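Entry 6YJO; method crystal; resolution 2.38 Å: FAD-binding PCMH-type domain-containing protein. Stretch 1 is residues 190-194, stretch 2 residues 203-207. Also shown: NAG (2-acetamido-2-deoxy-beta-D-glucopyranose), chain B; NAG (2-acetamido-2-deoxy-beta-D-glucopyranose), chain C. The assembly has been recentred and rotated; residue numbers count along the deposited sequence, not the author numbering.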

ATOM      1  N   PHE A 190      -4.051 -10.673   8.780  1.00 38.34           N
ATOM      2  CA  PHE A 190      -2.714 -11.253   8.833  1.00 36.12           C
ATOM      3  C   PHE A 190      -2.574 -12.152  10.058  1.00 36.35           C
ATOM      4  O   PHE A 190      -2.853 -11.728  11.185  1.00 34.29           O
ATOM      5  CB  PHE A 190      -1.670 -10.133   8.863  1.00 35.20           C
ATOM      6  CG  PHE A 190      -0.249 -10.616   8.888  1.00 35.75           C
ATOM      7  CD1 PHE A 190       0.353 -11.100   7.738  1.00 34.68           C
ATOM      8  CD2 PHE A 190       0.494 -10.568  10.059  1.00 38.08           C
ATOM      9  CE1 PHE A 190       1.661 -11.543   7.759  1.00 36.69           C
ATOM     10  CE2 PHE A 190       1.806 -11.008  10.084  1.00 37.71           C
ATOM     11  CZ  PHE A 190       2.389 -11.494   8.934  1.00 37.40           C
ATOM     12  N   LEU A 191      -2.145 -13.395   9.834  1.00 38.72           N
ATOM     13  CA  LEU A 191      -1.949 -14.372  10.901  1.00 41.23           C
ATOM     14  C   LEU A 191      -0.502 -14.451  11.368  1.00 42.75           C
ATOM     15  O   LEU A 191      -0.244 -14.495  12.574  1.00 43.13           O
ATOM     16  CB  LEU A 191      -2.396 -15.768  10.440  1.00 41.91           C
ATOM     17  CG  LEU A 191      -3.875 -15.999  10.106  1.00 44.29           C
ATOM     18  CD1 LEU A 191      -4.081 -17.414   9.569  1.00 44.86           C
ATOM     19  CD2 LEU A 191      -4.757 -15.778  11.324  1.00 45.37           C
ATOM     20  N   GLY A 192       0.440 -14.468  10.434  1.00 43.76           N
ATOM     21  CA  GLY A 192       1.845 -14.585  10.762  1.00 44.53           C
ATOM     22  C   GLY A 192       2.644 -14.781   9.492  1.00 44.70           C
ATOM     23  O   GLY A 192       2.092 -14.864   8.390  1.00 46.20           O
ATOM     24  N   ALA A 193       3.963 -14.844   9.661  1.00 42.14           N
ATOM     25  CA  ALA A 193       4.849 -14.979   8.515  1.00 40.46           C
ATOM     26  C   ALA A 193       6.161 -15.634   8.911  1.00 40.36           C
ATOM     27  O   ALA A 193       6.742 -15.308   9.948  1.00 40.31           O
ATOM     28  CB  ALA A 193       5.142 -13.619   7.877  1.00 38.76           C
ATOM     29  N   THR A 194       6.619 -16.552   8.065  1.00 40.95           N
ATOM     30  CA  THR A 194       8.003 -16.995   8.105  1.00 43.69           C
ATOM     31  C   THR A 194       8.894 -15.829   7.689  1.00 44.35           C
ATOM     32  O   THR A 194       8.728 -15.275   6.598  1.00 42.94           O
ATOM     33  CB  THR A 194       8.193 -18.193   7.172  1.00 47.68           C
ATOM     34  OG1 THR A 194       7.203 -19.192   7.460  1.00 50.06           O
ATOM     35  CG2 THR A 194       9.582 -18.786   7.337  1.00 49.75           C
ATOM     36  N   ARG A 203      12.506 -17.399  11.560  1.00 47.60           N
ATOM     37  CA  ARG A 203      11.443 -17.462  12.551  1.00 47.29           C
ATOM     38  C   ARG A 203      10.090 -17.593  11.864  1.00 47.90           C
ATOM     39  O   ARG A 203       9.901 -17.138  10.731  1.00 48.57           O
ATOM     40  CB  ARG A 203      11.420 -16.210  13.442  1.00 45.60           C
ATOM     41  CG  ARG A 203      12.642 -16.015  14.321  1.00 46.94           C
ATOM     42  CD  ARG A 203      12.807 -17.139  15.316  1.00 47.41           C
ATOM     43  NE  ARG A 203      13.816 -16.802  16.315  1.00 49.92           N
ATOM     44  CZ  ARG A 203      14.590 -17.682  16.939  1.00 52.46           C
ATOM     45  NH1 ARG A 203      14.492 -18.978  16.675  1.00 52.79           N
ATOM     46  NH2 ARG A 203      15.471 -17.257  17.829  1.00 55.89           N
ATOM     47  N   TYR A 204       9.145 -18.227  12.555  1.00 47.80           N
ATOM     48  CA  TYR A 204       7.729 -18.065  12.255  1.00 47.45           C
ATOM     49  C   TYR A 204       7.163 -17.108  13.295  1.00 46.42           C
ATOM     50  O   TYR A 204       7.118 -17.433  14.486  1.00 47.03           O
ATOM     51  CB  TYR A 204       6.969 -19.389  12.263  1.00 50.36           C
ATOM     52  CG  TYR A 204       5.501 -19.170  11.979  1.00 52.90           C
ATOM     53  CD1 TYR A 204       5.073 -18.791  10.714  1.00 54.49           C
ATOM     54  CD2 TYR A 204       4.551 -19.296  12.981  1.00 54.31           C
ATOM     55  CE1 TYR A 204       3.742 -18.566  10.447  1.00 55.29           C
ATOM     56  CE2 TYR A 204       3.213 -19.072  12.726  1.00 54.61           C
ATOM     57  CZ  TYR A 204       2.813 -18.704  11.455  1.00 55.29           C
ATOM     58  OH  TYR A 204       1.482 -18.482  11.191  1.00 55.74           O
ATOM     59  N   ALA A 205       6.747 -15.926  12.845  1.00 44.98           N
ATOM     60  CA  ALA A 205       6.291 -14.857  13.723  1.00 42.05           C
ATOM     61  C   ALA A 205       4.770 -14.863  13.784  1.00 41.92           C
ATOM     62  O   ALA A 205       4.105 -14.723  12.751  1.00 41.43           O
ATOM     63  CB  ALA A 205       6.809 -13.507  13.228  1.00 39.87           C
ATOM     64  N   ALA A 206       4.225 -15.028  14.987  1.00 42.86           N
ATOM     65  CA  ALA A 206       2.787 -14.948  15.201  1.00 44.77           C
ATOM     66  C   ALA A 206       2.543 -14.355  16.582  1.00 45.78           C
ATOM     67  O   ALA A 206       3.462 -14.220  17.393  1.00 45.91           O
ATOM     68  CB  ALA A 206       2.116 -16.321  15.039  1.00 45.28           C
ATOM     69  N   ASP A 207       1.284 -13.994  16.841  1.00 47.15           N
ATOM     70  CA  ASP A 207       0.964 -13.258  18.061  1.00 49.81           C
ATOM     71  C   ASP A 207       1.448 -13.993  19.305  1.00 50.61           C
ATOM     72  O   ASP A 207       1.954 -13.366  20.243  1.00 50.49           O
ATOM     73  CB  ASP A 207      -0.541 -13.004  18.140  1.00 52.50           C
ATOM     74  CG  ASP A 207      -0.951 -11.707  17.467  1.00 53.57           C
ATOM     75  OD1 ASP A 207      -0.067 -10.863  17.203  1.00 53.75           O
ATOM     76  OD2 ASP A 207      -2.157 -11.521  17.209  1.00 55.39           O
TER
HETATM   77  C1  NAG B   2      16.133 -13.842  20.205  1.00 56.73           C
HETATM   78  C2  NAG B   2      14.628 -14.039  20.473  1.00 57.27           C
HETATM   79  C3  NAG B   2      14.318 -13.967  21.970  1.00 59.19           C
HETATM   80  C4  NAG B   2      15.205 -14.941  22.731  1.00 62.01           C
HETATM   81  C5  NAG B   2      16.661 -14.601  22.458  1.00 60.85           C
HETATM   82  C6  NAG B   2      17.623 -15.542  23.143  1.00 62.46           C
HETATM   83  C7  NAG B   2      13.388 -13.271  18.496  1.00 55.67           C
HETATM   84  C8  NAG B   2      12.593 -12.154  17.890  1.00 56.30           C
HETATM   85  N2  NAG B   2      13.837 -13.063  19.739  1.00 56.38           N
HETATM   86  O3  NAG B   2      12.947 -14.307  22.155  1.00 59.10           O
HETATM   87  O4  NAG B   2      14.936 -14.996  24.131  1.00 66.33           O
HETATM   88  O5  NAG B   2      16.904 -14.724  21.048  1.00 59.02           O
HETATM   89  O6  NAG B   2      17.843 -16.705  22.356  1.00 63.61           O
HETATM   90  O7  NAG B   2      13.612 -14.314  17.886  1.00 54.37           O
HETATM   91  C1  NAG C   1      19.057 -13.747  15.782  1.00 46.47           C
HETATM   92  C2  NAG C   1      19.445 -14.774  16.840  1.00 47.24           C
HETATM   93  C3  NAG C   1      18.246 -15.119  17.724  1.00 49.00           C
HETATM   94  C4  NAG C   1      17.572 -13.864  18.265  1.00 49.61           C
HETATM   95  C5  NAG C   1      17.292 -12.878  17.135  1.00 49.48           C
HETATM   96  C6  NAG C   1      16.768 -11.551  17.630  1.00 49.99           C
HETATM   97  C7  NAG C   1      21.110 -16.566  16.616  1.00 46.05           C
HETATM   98  C8  NAG C   1      21.514 -17.795  15.857  1.00 43.15           C
HETATM   99  N2  NAG C   1      19.979 -15.973  16.214  1.00 46.84           N
HETATM  100  O3  NAG C   1      18.691 -15.932  18.805  1.00 49.57           O
HETATM  101  O4  NAG C   1      16.314 -14.216  18.827  1.00 53.39           O
HETATM  102  O5  NAG C   1      18.497 -12.603  16.408  1.00 49.91           O
HETATM  103  O6  NAG C   1      17.826 -10.706  18.060  1.00 52.37           O
HETATM  104  O7  NAG C   1      21.777 -16.128  17.548  1.00 48.07           O
HETATM  105  O   HOH W   1      -0.900 -14.178  15.039  1.00 30.19           O

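The most unusual feature of this contact is the place Gly192 occupies: the backbone there runs so close to the neighbouring strand that no side chain would fit. Its CA lies 3.0 Å from Ala205 O, and an ideal CB built on it would fall 2.5 Å from Ala205 O and 2.9 Å from Tyr204 OH, both clashes, with Ala206 CB tight at 3.4 Å. The phi/psi pair of 172/177 describes an almost fully extended residue.

Around this point the two strands run antiparallel, their N-to-C directions 165° apart and their axes approaching to 4.6 Å. The register is fixed by Ala193 and Ala205, a hydrogen-bonded pair with CA atoms 5.4 Å apart. Each residue donates to the other: Ala205 N to Ala193 O at 3.0 Å, with an N-H...O angle of 176°, and Ala193 N to Ala205 O at 3.1 Å, with an angle of 151°. The first bond is nearly linear; the second is more bent, and its acceptor is the same carbonyl oxygen that crowds Gly192 CA. Both alanine side chains point to one face of the sheet.

Thr194 and Tyr204 form the adjoining non-hydrogen-bonded pair, and the narrower CA-CA spacing of 4.3 Å is what that alternation predicts. Beside it, Thr194 CA approaches Arg203 O at 3.2 Å with an angle of 143° at the hydrogen, a CA-H...O contact that supplements the backbone bonds. The side chains of Thr194 and Tyr204 share the face opposite the alanine pair, where Thr194 OG1 comes 3.9 Å from Tyr204 CD1. With chi1 at 179° (t), the tyrosine ring extends back along the partner strand, past Thr194 N, 3.8 Å from CD1, until its OH stands 3.9 Å from Gly192 CA. The absence of a side chain at Gly192 leaves room for that hydroxyl.

Toward the other end of the contact, a water links the two stretches where direct backbone pairing is lacking. It donates to Leu191 O at 2.6 Å from its oxygen and accepts from Asp207 N at 2.8 Å. Leu191 O also lies 3.9 Å from Ala206 CB, a van der Waals approach.

Arg203 turns its side chain to the sugars instead, its end leading away from the first stretch. Its NE donates to O7 of the chain B NAG at 2.9 Å and 148°, while NH2 makes a weak bond to O4 of the chain C NAG at 3.3 Å and 163°. Both acceptors lie at the guanidinium edge, near its plane, where the N-H groups point.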